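Local coordinates for VAO-type flavoprotein oxidase VAO615 (Myceliophthora thermophila, PDB 6F72) that probably acts as an oxidoreductase of still unidentified substrate, whose bicovalently bound FAD reacts rapidly with molecular oxygen once reduced, at residues G121-V130 and T164-N175; L435-F445 and Y497-M506. All blocks are in the same frame, centred on the assembly; numbering follows the deposited sequence.

Contact 1: residues G121-V130 and T164-N175; sequences GNYPSYVVNV and TGKGALSLWMHN. With NAG (2-acetamido-2-deoxy-beta-D-glucopyranose), chain D; NAG (2-acetamido-2-deoxy-beta-D-glucopyranose), chain C.
Trp172 and Asn129 both extend their side chains with CG trans to the main-chain nitrogen (chi1 -176° and 177°), which carries the indole and the glycosylated amide out on one face of a parallel strand pair. Beside them the CG1 branch of Val127 packs closely on Trp172 CB, 3.4 Å away. Asn129 ND2 holds the N-acetylglucosamine of chain D covalently, and the methyl carbon C8 of this sugar approaches the rim of the indole, near its plane, at CZ3. The oxygen of the same amide, Asn129 OD1, accepts a weak hydrogen bond of 2.8 Å from Asn175 ND2; the two amide planes stand 57° apart, and the same ND2 sits over one face of the indole, toward its rim. With an alanine here in place of Trp172 the indole is gone, and the sugar's methyl and the Asn175 amide would probably lose the ring edge and face they rest on, while Val127 CG1 would keep little beyond its contact with CB. Beneath these groups, strands 126-129 and 169-172 are joined by Ser170 N to Tyr126 O (2.9 Å), Val128 N to Ser170 O (2.7 Å) and Trp172 N to Val128 O, and Val130 N to Trp172 O continues the pattern. On the opposite face Leu169 CD1 fits between Tyr126 CB and Val128 CG2, 3.7 Å from each, where helix 133-146 covers Val128 and Leu169. Before the strands, a water accepts from Gly167 N and donates to Tyr123 O, tying a type II turn to the first segment; farther out, Asn122 ND2 donates to O7 of the chain C sugar and also bonds Phe103 O. With helix 133-146 and strand 150-153 lying between the paired strands in sequence, the topology is that of the small alpha/beta sheet of the PCMH-type FAD-binding domain.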
loop_
_atom_site.group_PDB
_atom_site.type_symbol
_atom_site.label_atom_id
_atom_site.label_comp_id
_atom_site.label_asym_id
_atom_site.label_seq_id
_atom_site.Cartn_x
_atom_site.Cartn_y
_atom_site.Cartn_z
ATOM N N GLY A 121 19.061 1.860 -13.496
ATOM C CA GLY A 121 19.247 1.121 -12.244
ATOM C C GLY A 121 18.149 0.095 -12.063
ATOM O O GLY A 121 17.999 -0.793 -12.895
ATOM N N ASN A 122 17.372 0.245 -10.987
ATOM C CA ASN A 122 16.254 -0.662 -10.665
ATOM C C ASN A 122 15.000 -0.423 -11.534
ATOM O O ASN A 122 14.072 -1.250 -11.550
ATOM C CB ASN A 122 15.867 -0.545 -9.186
ATOM C CG ASN A 122 16.982 -0.975 -8.225
ATOM O OD1 ASN A 122 17.728 -1.936 -8.462
ATOM N ND2 ASN A 122 17.068 -0.269 -7.110
ATOM N N TYR A 123 14.963 0.709 -12.236
ATOM C CA TYR A 123 13.855 1.053 -13.116
ATOM C C TYR A 123 13.807 0.070 -14.280
ATOM O O TYR A 123 14.868 -0.408 -14.705
ATOM C CB TYR A 123 14.025 2.492 -13.626
ATOM C CG TYR A 123 13.560 3.553 -12.653
ATOM C CD1 TYR A 123 13.372 3.264 -11.293
ATOM C CD2 TYR A 123 13.334 4.857 -13.088
ATOM C CE1 TYR A 123 12.954 4.239 -10.405
ATOM C CE2 TYR A 123 12.915 5.843 -12.205
ATOM C CZ TYR A 123 12.722 5.521 -10.869
ATOM O OH TYR A 123 12.293 6.482 -9.991
ATOM N N PRO A 124 12.589 -0.258 -14.780
ATOM C CA PRO A 124 12.457 -1.137 -15.956
ATOM C C PRO A 124 13.036 -0.461 -17.207
ATOM O O PRO A 124 13.018 0.761 -17.282
ATOM C CB PRO A 124 10.930 -1.270 -16.121
ATOM C CG PRO A 124 10.395 0.023 -15.593
ATOM C CD PRO A 124 11.295 0.362 -14.423
ATOM N N SER A 125 13.522 -1.248 -18.169
ATOM C CA SER A 125 14.019 -0.733 -19.450
ATOM C C SER A 125 12.927 -0.168 -20.369
ATOM O O SER A 125 13.129 0.857 -21.028
ATOM C CB SER A 125 14.754 -1.837 -20.193
ATOM O OG SER A 125 15.919 -2.219 -19.505
ATOM N N TYR A 126 11.794 -0.870 -20.442
ATOM C CA TYR A 126 10.654 -0.491 -21.294
ATOM C C TYR A 126 9.341 -0.626 -20.531
ATOM O O TYR A 126 9.199 -1.501 -19.663
ATOM C CB TYR A 126 10.589 -1.358 -22.554
ATOM C CG TYR A 126 11.698 -1.087 -23.540
ATOM C CD1 TYR A 126 11.560 -0.100 -24.529
ATOM C CD2 TYR A 126 12.891 -1.818 -23.488
ATOM C CE1 TYR A 126 12.589 0.152 -25.435
ATOM C CE2 TYR A 126 13.923 -1.572 -24.374
ATOM C CZ TYR A 126 13.767 -0.599 -25.352
ATOM O OH TYR A 126 14.811 -0.384 -26.225
ATOM N N VAL A 127 8.391 0.237 -20.883
ATOM C CA VAL A 127 7.113 0.358 -20.176
ATOM C C VAL A 127 5.966 0.167 -21.178
ATOM O O VAL A 127 5.858 0.922 -22.162
ATOM C CB VAL A 127 7.002 1.744 -19.481
ATOM C CG1 VAL A 127 5.629 1.951 -18.858
ATOM C CG2 VAL A 127 8.112 1.949 -18.448
ATOM N N VAL A 128 5.125 -0.842 -20.937
ATOM C CA VAL A 128 3.910 -1.065 -21.759
ATOM C C VAL A 128 2.784 -0.192 -21.213
ATOM O O VAL A 128 2.285 -0.439 -20.110
ATOM C CB VAL A 128 3.468 -2.545 -21.797
ATOM C CG1 VAL A 128 2.218 -2.716 -22.666
ATOM C CG2 VAL A 128 4.587 -3.426 -22.319
ATOM N N ASN A 129 2.400 0.829 -21.978
ATOM C CA ASN A 129 1.330 1.735 -21.588
ATOM C C ASN A 129 -0.002 1.053 -21.924
ATOM O O ASN A 129 -0.593 1.295 -22.984
ATOM C CB ASN A 129 1.511 3.095 -22.277
ATOM C CG ASN A 129 0.386 4.079 -21.988
ATOM O OD1 ASN A 129 -0.488 3.843 -21.140
ATOM N ND2 ASN A 129 0.415 5.205 -22.708
ATOM N N VAL A 130 -0.461 0.203 -20.991
ATOM C CA VAL A 130 -1.569 -0.736 -21.227
ATOM C C VAL A 130 -2.900 -0.016 -21.446
ATOM O O VAL A 130 -3.291 0.858 -20.665
ATOM C CB VAL A 130 -1.679 -1.800 -20.100
ATOM C CG1 VAL A 130 -2.913 -2.687 -20.271
ATOM C CG2 VAL A 130 -0.422 -2.665 -20.039
ATOM N N THR A 164 9.138 -2.173 -9.381
ATOM C CA THR A 164 10.278 -2.003 -10.314
ATOM C C THR A 164 11.037 -3.309 -10.518
ATOM O O THR A 164 10.769 -4.313 -9.846
ATOM C CB THR A 164 11.350 -0.948 -9.911
ATOM O OG1 THR A 164 11.489 -0.833 -8.481
ATOM C CG2 THR A 164 11.154 0.416 -10.624
ATOM N N GLY A 165 11.974 -3.281 -11.461
ATOM C CA GLY A 165 12.901 -4.376 -11.714
ATOM C C GLY A 165 13.877 -3.997 -12.814
ATOM O O GLY A 165 13.467 -3.586 -13.902
ATOM N N LYS A 166 15.170 -4.103 -12.509
ATOM C CA LYS A 166 16.249 -3.861 -13.460
ATOM C C LYS A 166 16.085 -4.774 -14.681
ATOM O O LYS A 166 15.805 -5.966 -14.536
ATOM C CB LYS A 166 17.600 -4.094 -12.766
ATOM C CG LYS A 166 18.817 -3.948 -13.666
ATOM C CD LYS A 166 20.099 -4.319 -12.955
ATOM C CE LYS A 166 20.747 -3.100 -12.318
ATOM N NZ LYS A 166 22.165 -3.354 -11.923
ATOM N N GLY A 167 16.222 -4.182 -15.874
ATOM C CA GLY A 167 16.144 -4.898 -17.153
ATOM C C GLY A 167 14.775 -5.431 -17.531
ATOM O O GLY A 167 14.668 -6.318 -18.383
ATOM N N ALA A 168 13.729 -4.879 -16.918
ATOM C CA ALA A 168 12.385 -5.425 -17.052
ATOM C C ALA A 168 11.524 -4.703 -18.081
ATOM O O ALA A 168 11.743 -3.512 -18.382
ATOM C CB ALA A 168 11.676 -5.430 -15.710
ATOM N N LEU A 169 10.567 -5.456 -18.627
ATOM C CA LEU A 169 9.426 -4.903 -19.334
ATOM C C LEU A 169 8.305 -4.750 -18.315
ATOM O O LEU A 169 7.914 -5.730 -17.672
ATOM C CB LEU A 169 8.995 -5.843 -20.467
ATOM C CG LEU A 169 7.812 -5.415 -21.339
ATOM C CD1 LEU A 169 8.187 -4.208 -22.177
ATOM C CD2 LEU A 169 7.353 -6.568 -22.214
ATOM N N SER A 170 7.807 -3.525 -18.162
ATOM C CA SER A 170 6.795 -3.228 -17.148
ATOM C C SER A 170 5.406 -3.073 -17.749
ATOM O O SER A 170 5.226 -2.370 -18.743
ATOM C CB SER A 170 7.164 -1.973 -16.349
ATOM O OG SER A 170 6.078 -1.526 -15.542
ATOM N N LEU A 171 4.428 -3.736 -17.132
ATOM C CA LEU A 171 3.033 -3.566 -17.502
ATOM C C LEU A 171 2.505 -2.429 -16.664
ATOM O O LEU A 171 2.307 -2.558 -15.450
ATOM C CB LEU A 171 2.232 -4.854 -17.297
ATOM C CG LEU A 171 2.815 -6.079 -18.004
ATOM C CD1 LEU A 171 2.144 -7.359 -17.546
ATOM C CD2 LEU A 171 2.740 -5.916 -19.517
ATOM N N TRP A 172 2.327 -1.294 -17.324
ATOM C CA TRP A 172 1.976 -0.067 -16.639
ATOM C C TRP A 172 0.478 0.104 -16.733
ATOM O O TRP A 172 -0.044 0.369 -17.807
ATOM C CB TRP A 172 2.743 1.122 -17.243
ATOM C CG TRP A 172 2.540 2.446 -16.567
ATOM C CD1 TRP A 172 2.488 2.679 -15.228
ATOM C CD2 TRP A 172 2.420 3.731 -17.199
ATOM N NE1 TRP A 172 2.318 4.018 -14.975
ATOM C CE2 TRP A 172 2.281 4.693 -16.165
ATOM C CE3 TRP A 172 2.410 4.165 -18.537
ATOM C CZ2 TRP A 172 2.129 6.068 -16.421
ATOM C CZ3 TRP A 172 2.259 5.543 -18.796
ATOM C CH2 TRP A 172 2.116 6.473 -17.731
ATOM N N MET A 173 -0.186 -0.032 -15.590
ATOM C CA MET A 173 -1.643 -0.157 -15.482
ATOM C C MET A 173 -2.328 1.146 -15.115
ATOM O O MET A 173 -3.565 1.203 -15.072
ATOM C CB MET A 173 -2.009 -1.203 -14.397
ATOM C CG MET A 173 -1.212 -2.492 -14.470
ATOM S SD MET A 173 -1.223 -3.246 -16.113
ATOM C CE MET A 173 -2.901 -3.844 -16.131
ATOM N N HIS A 174 -1.519 2.171 -14.859
ATOM C CA HIS A 174 -1.946 3.489 -14.360
ATOM C C HIS A 174 -3.102 4.155 -15.100
ATOM O O HIS A 174 -3.900 4.872 -14.487
ATOM C CB HIS A 174 -0.731 4.440 -14.350
ATOM C CG HIS A 174 -1.046 5.853 -13.958
ATOM N ND1 HIS A 174 -1.643 6.182 -12.760
ATOM C CD2 HIS A 174 -0.817 7.024 -14.598
ATOM C CE1 HIS A 174 -1.793 7.494 -12.690
ATOM N NE2 HIS A 174 -1.291 8.029 -13.790
ATOM N N ASN A 175 -3.187 3.913 -16.407
ATOM C CA ASN A 175 -4.117 4.635 -17.263
ATOM C C ASN A 175 -5.428 3.895 -17.512
ATOM O O ASN A 175 -6.255 4.368 -18.272
ATOM C CB ASN A 175 -3.451 4.980 -18.581
ATOM C CG ASN A 175 -2.236 5.840 -18.398
ATOM O OD1 ASN A 175 -2.327 6.952 -17.879
ATOM N ND2 ASN A 175 -1.084 5.320 -18.804
HETATM C C1 NAG D . -0.556 6.267 -22.626
HETATM C C2 NAG D . -0.181 7.748 -22.806
HETATM C C3 NAG D . -1.425 8.628 -22.658
HETATM C C4 NAG D . -2.542 8.212 -23.628
HETATM C C5 NAG D . -2.853 6.731 -23.382
HETATM C C6 NAG D . -3.929 6.177 -24.320
HETATM C C7 NAG D . 2.154 8.173 -22.103
HETATM C C8 NAG D . 3.005 8.699 -20.985
HETATM N N2 NAG D . 0.838 8.199 -21.867
HETATM O O3 NAG D . -1.082 10.008 -22.836
HETATM O O4 NAG D . -3.722 8.984 -23.367
HETATM O O5 NAG D . -1.659 5.933 -23.498
HETATM O O6 NAG D . -3.374 5.893 -25.612
HETATM O O7 NAG D . 2.651 7.746 -23.137
HETATM C C1 NAG C . 21.795 0.270 -4.595
HETATM C C2 NAG C . 21.023 -1.004 -4.178
HETATM C C3 NAG C . 21.972 -2.057 -3.612
HETATM C C4 NAG C . 23.163 -2.350 -4.539
HETATM C C5 NAG C . 23.793 -1.046 -5.043
HETATM C C6 NAG C . 24.789 -1.291 -6.170
HETATM C C7 NAG C . 18.648 -0.856 -3.488
HETATM C C8 NAG C . 17.735 -0.545 -2.345
HETATM N N2 NAG C . 19.957 -0.745 -3.214
HETATM O O3 NAG C . 21.234 -3.260 -3.366
HETATM O O4 NAG C . 24.191 -3.048 -3.823
HETATM O O5 NAG C . 22.817 -0.109 -5.519
HETATM O O6 NAG C . 25.686 -0.176 -6.184
HETATM O O7 NAG C . 18.194 -1.193 -4.572
HETATM O O HOH W 1 16.360 -1.414 -16.497
HETATM O O HOH W 2 -2.081 1.973 -18.447
#

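Contact 2: residues L435-F445 and Y497-M506; sequences LFRNISQVPAF and YAAETLQPMM. With NAG (2-acetamido-2-deoxy-beta-D-glucopyranose), chain G.
Leu435 begins the contact by laying CD1 over the backbone of the facing helix, 3.7 Å from Met506 CA, while the same methyl meets Met505 CG. One turn on, Asn438 turns CB to Met505 CE at 3.8 Å and carries the N-acetylglucosamine of chain G on ND2. The extended part of the Met505 chain passes the sugar's O7 with CG, at 3.5 Å, and the bend at the last torsion (chi3 79°) turns CE to Asn438 CB and Ile439 CG1. Ile439 meets Leu502 at about a right angle, CG1 to CD1 3.7 Å, and sends CD1 to Met506 CG. After the helix, both methyls of Val442 close around the Tyr497 hydroxyl, with CG2 3.3 Å from OH. Phe445 ends the walk: the edge of Tyr497 is directed at its face in an offset edge-to-face pair, centroids 5.4 Å apart and planes at 63°, while Leu502 CD2 comes within 3.3 Å of Phe445 CD2 and Ala498 CB meets its far end. The end of helix 426-439 and the turns that follow it are therefore joined to helix 488-508 by shape fit and a ring-edge approach, not by hydrogen bonds between the two segments, and the glycan on partly exposed Asn438 lies along Met505.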
loop_
_atom_site.group_PDB
_atom_site.type_symbol
_atom_site.label_atom_id
_atom_site.label_comp_id
_atom_site.label_asym_id
_atom_site.label_seq_id
_atom_site.Cartn_x
_atom_site.Cartn_y
_atom_site.Cartn_z
ATOM N N LEU A 435 7.125 -1.171 23.650
ATOM C CA LEU A 435 7.580 -1.161 22.242
ATOM C C LEU A 435 7.497 0.237 21.623
ATOM O O LEU A 435 8.459 0.710 21.001
ATOM C CB LEU A 435 6.807 -2.170 21.385
ATOM C CG LEU A 435 7.022 -2.148 19.855
ATOM C CD1 LEU A 435 8.456 -2.516 19.485
ATOM C CD2 LEU A 435 6.005 -3.042 19.146
ATOM N N PHE A 436 6.347 0.882 21.811
ATOM C CA PHE A 436 6.065 2.224 21.301
ATOM C C PHE A 436 7.002 3.284 21.884
ATOM O O PHE A 436 7.367 4.232 21.185
ATOM C CB PHE A 436 4.604 2.593 21.576
ATOM C CG PHE A 436 3.610 1.953 20.631
ATOM C CD1 PHE A 436 3.925 0.788 19.903
ATOM C CD2 PHE A 436 2.334 2.509 20.481
ATOM C CE1 PHE A 436 2.998 0.208 19.044
ATOM C CE2 PHE A 436 1.407 1.934 19.613
ATOM C CZ PHE A 436 1.735 0.774 18.907
ATOM N N ARG A 437 7.374 3.113 23.159
ATOM C CA ARG A 437 8.363 3.968 23.826
ATOM C C ARG A 437 9.724 3.831 23.165
ATOM O O ARG A 437 10.356 4.842 22.862
ATOM C CB ARG A 437 8.513 3.623 25.308
ATOM C CG ARG A 437 7.289 3.820 26.169
ATOM C CD ARG A 437 7.608 3.320 27.571
ATOM N NE ARG A 437 8.023 4.409 28.448
ATOM C CZ ARG A 437 7.408 4.744 29.585
ATOM N NH1 ARG A 437 6.345 4.069 30.025
ATOM N NH2 ARG A 437 7.865 5.757 30.302
ATOM N N ASN A 438 10.163 2.586 22.958
ATOM C CA ASN A 438 11.429 2.278 22.275
ATOM C C ASN A 438 11.548 2.875 20.856
ATOM O O ASN A 438 12.585 3.458 20.505
ATOM C CB ASN A 438 11.667 0.761 22.248
ATOM C CG ASN A 438 12.040 0.188 23.615
ATOM O OD1 ASN A 438 11.938 0.862 24.645
ATOM N ND2 ASN A 438 12.478 -1.077 23.617
ATOM N N ILE A 439 10.483 2.739 20.061
ATOM C CA ILE A 439 10.425 3.301 18.703
ATOM C C ILE A 439 10.473 4.830 18.752
ATOM O O ILE A 439 11.145 5.461 17.922
ATOM C CB ILE A 439 9.183 2.817 17.894
ATOM C CG1 ILE A 439 9.195 1.286 17.738
ATOM C CG2 ILE A 439 9.139 3.501 16.525
ATOM C CD1 ILE A 439 7.866 0.650 17.334
ATOM N N SER A 440 9.776 5.412 19.730
ATOM C CA SER A 440 9.789 6.862 19.959
ATOM C C SER A 440 11.181 7.462 20.265
ATOM O O SER A 440 11.344 8.681 20.235
ATOM C CB SER A 440 8.809 7.228 21.073
ATOM O OG SER A 440 7.483 6.902 20.710
ATOM N N GLN A 441 12.172 6.611 20.547
ATOM C CA GLN A 441 13.554 7.063 20.813
ATOM C C GLN A 441 14.404 7.056 19.541
ATOM O O GLN A 441 15.547 7.557 19.541
ATOM C CB GLN A 441 14.248 6.231 21.924
ATOM C CG GLN A 441 13.492 6.067 23.239
ATOM C CD GLN A 441 12.815 7.339 23.715
ATOM O OE1 GLN A 441 13.467 8.349 23.966
ATOM N NE2 GLN A 441 11.496 7.293 23.838
ATOM N N VAL A 442 13.844 6.486 18.476
ATOM C CA VAL A 442 14.523 6.359 17.189
ATOM C C VAL A 442 14.012 7.513 16.297
ATOM O O VAL A 442 12.921 7.414 15.733
ATOM C CB VAL A 442 14.278 4.957 16.547
ATOM C CG1 VAL A 442 15.228 4.719 15.383
ATOM C CG2 VAL A 442 14.446 3.838 17.570
ATOM N N PRO A 443 14.793 8.619 16.177
ATOM C CA PRO A 443 14.264 9.872 15.578
ATOM C C PRO A 443 13.843 9.797 14.097
ATOM O O PRO A 443 12.937 10.543 13.671
ATOM C CB PRO A 443 15.411 10.878 15.789
ATOM C CG PRO A 443 16.263 10.270 16.847
ATOM C CD PRO A 443 16.193 8.794 16.600
ATOM N N ALA A 444 14.468 8.908 13.324
ATOM C CA ALA A 444 14.037 8.677 11.936
ATOM C C ALA A 444 12.685 7.918 11.794
ATOM O O ALA A 444 12.059 7.938 10.733
ATOM C CB ALA A 444 15.139 7.968 11.163
ATOM N N PHE A 445 12.242 7.269 12.871
ATOM C CA PHE A 445 11.048 6.426 12.849
ATOM C C PHE A 445 9.931 6.925 13.773
ATOM O O PHE A 445 8.892 6.252 13.927
ATOM C CB PHE A 445 11.429 4.984 13.187
ATOM C CG PHE A 445 12.257 4.303 12.125
ATOM C CD1 PHE A 445 13.638 4.516 12.039
ATOM C CD2 PHE A 445 11.664 3.424 11.228
ATOM C CE1 PHE A 445 14.399 3.878 11.063
ATOM C CE2 PHE A 445 12.424 2.769 10.259
ATOM C CZ PHE A 445 13.790 3.002 10.171
ATOM N N TYR A 497 18.810 -1.693 9.328
ATOM C CA TYR A 497 18.225 -1.429 10.646
ATOM C C TYR A 497 16.724 -1.756 10.677
ATOM O O TYR A 497 16.262 -2.446 11.598
ATOM C CB TYR A 497 18.461 0.012 11.118
ATOM C CG TYR A 497 17.638 0.361 12.345
ATOM C CD1 TYR A 497 18.017 -0.086 13.624
ATOM C CD2 TYR A 497 16.465 1.115 12.224
ATOM C CE1 TYR A 497 17.236 0.212 14.744
ATOM C CE2 TYR A 497 15.692 1.433 13.326
ATOM C CZ TYR A 497 16.060 0.969 14.575
ATOM O OH TYR A 497 15.265 1.292 15.651
ATOM N N ALA A 498 15.966 -1.271 9.689
ATOM C CA ALA A 498 14.522 -1.482 9.709
ATOM C C ALA A 498 14.173 -2.984 9.654
ATOM O O ALA A 498 13.414 -3.466 10.488
ATOM C CB ALA A 498 13.834 -0.710 8.594
ATOM N N ALA A 499 14.790 -3.695 8.707
ATOM C CA ALA A 499 14.546 -5.111 8.450
ATOM C C ALA A 499 14.981 -6.044 9.578
ATOM O O ALA A 499 14.237 -6.955 9.930
ATOM C CB ALA A 499 15.216 -5.533 7.153
ATOM N N GLU A 500 16.173 -5.831 10.128
ATOM C CA GLU A 500 16.770 -6.830 10.999
ATOM C C GLU A 500 16.843 -6.456 12.479
ATOM O O GLU A 500 17.145 -7.310 13.314
ATOM C CB GLU A 500 18.098 -7.352 10.428
ATOM C CG GLU A 500 19.279 -6.405 10.482
ATOM C CD GLU A 500 20.202 -6.564 9.285
ATOM O OE1 GLU A 500 19.823 -7.236 8.308
ATOM O OE2 GLU A 500 21.308 -6.017 9.315
ATOM N N THR A 501 16.496 -5.210 12.793
ATOM C CA THR A 501 16.465 -4.731 14.165
ATOM C C THR A 501 15.091 -4.223 14.544
ATOM O O THR A 501 14.496 -4.740 15.493
ATOM C CB THR A 501 17.575 -3.672 14.455
ATOM O OG1 THR A 501 18.849 -4.249 14.185
ATOM C CG2 THR A 501 17.561 -3.210 15.911
ATOM N N LEU A 502 14.583 -3.221 13.837
ATOM C CA LEU A 502 13.315 -2.623 14.237
ATOM C C LEU A 502 12.107 -3.577 14.061
ATOM O O LEU A 502 11.317 -3.751 15.007
ATOM C CB LEU A 502 13.073 -1.272 13.564
ATOM C CG LEU A 502 11.778 -0.545 13.960
ATOM C CD1 LEU A 502 11.710 -0.218 15.445
ATOM C CD2 LEU A 502 11.606 0.713 13.153
ATOM N N GLN A 503 11.970 -4.196 12.881
ATOM C CA GLN A 503 10.873 -5.133 12.656
ATOM C C GLN A 503 10.874 -6.334 13.634
ATOM O O GLN A 503 9.827 -6.596 14.230
ATOM C CB GLN A 503 10.752 -5.574 11.179
ATOM C CG GLN A 503 9.506 -6.392 10.862
ATOM C CD GLN A 503 8.220 -5.603 10.998
ATOM O OE1 GLN A 503 7.960 -4.710 10.203
ATOM N NE2 GLN A 503 7.398 -5.939 12.003
ATOM N N PRO A 504 12.021 -7.058 13.804
ATOM C CA PRO A 504 12.009 -8.137 14.815
ATOM C C PRO A 504 11.707 -7.688 16.256
ATOM O O PRO A 504 11.125 -8.473 17.034
ATOM C CB PRO A 504 13.417 -8.739 14.702
ATOM C CG PRO A 504 13.780 -8.503 13.269
ATOM C CD PRO A 504 13.273 -7.110 13.014
ATOM N N MET A 505 12.092 -6.462 16.616
ATOM C CA MET A 505 11.748 -5.911 17.936
ATOM C C MET A 505 10.235 -5.758 18.035
ATOM O O MET A 505 9.638 -6.139 19.043
ATOM C CB MET A 505 12.440 -4.573 18.225
ATOM C CG MET A 505 11.986 -3.925 19.532
ATOM S SD MET A 505 12.846 -2.423 20.040
ATOM C CE MET A 505 12.064 -1.188 19.005
ATOM N N MET A 506 9.636 -5.204 16.976
ATOM C CA MET A 506 8.182 -5.064 16.860
ATOM C C MET A 506 7.474 -6.414 16.939
ATOM O O MET A 506 6.448 -6.539 17.618
ATOM C CB MET A 506 7.807 -4.361 15.542
ATOM C CG MET A 506 8.205 -2.893 15.472
ATOM S SD MET A 506 8.329 -2.260 13.788
ATOM C CE MET A 506 6.640 -2.495 13.239
HETATM C C1 NAG G . 12.888 -1.826 24.781
HETATM C C2 NAG G . 12.589 -3.310 24.477
HETATM C C3 NAG G . 13.463 -4.313 25.261
HETATM C C4 NAG G . 14.916 -3.847 25.443
HETATM C C5 NAG G . 14.909 -2.429 26.031
HETATM C C6 NAG G . 16.300 -1.883 26.345
HETATM C C7 NAG G . 10.264 -3.949 23.854
HETATM C C8 NAG G . 8.871 -4.104 24.393
HETATM N N2 NAG G . 11.175 -3.539 24.750
HETATM O O3 NAG G . 13.478 -5.584 24.605
HETATM O O4 NAG G . 15.666 -4.776 26.246
HETATM O O5 NAG G . 14.269 -1.561 25.079
HETATM O O6 NAG G . 16.990 -1.579 25.124
HETATM O O7 NAG G . 10.516 -4.194 22.680
#

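In the fold
Contacts 1 and 2 follow one another along the chain without touching: their centres are 33 Å apart and their nearest atoms about 15 Å. Residues 121-130 and 164-175 belong to the PCMH-type FAD-binding region, and Met173 brings this contact to the cofactor, its side chain about 4 Å from the FAD. The pairing of 435-445 with 497-506 is instead linked to the seven-stranded antiparallel sheet, through Pro478 of strand 472-480 and Asn414 of strand 412-419. As a worked example, the two show a shared theme in different chemistry: each carries an N-linked glycan on an asparagine, but contact 1 adds backbone hydrogen bonds to its side-chain packing, whereas contact 2 relies on side chains.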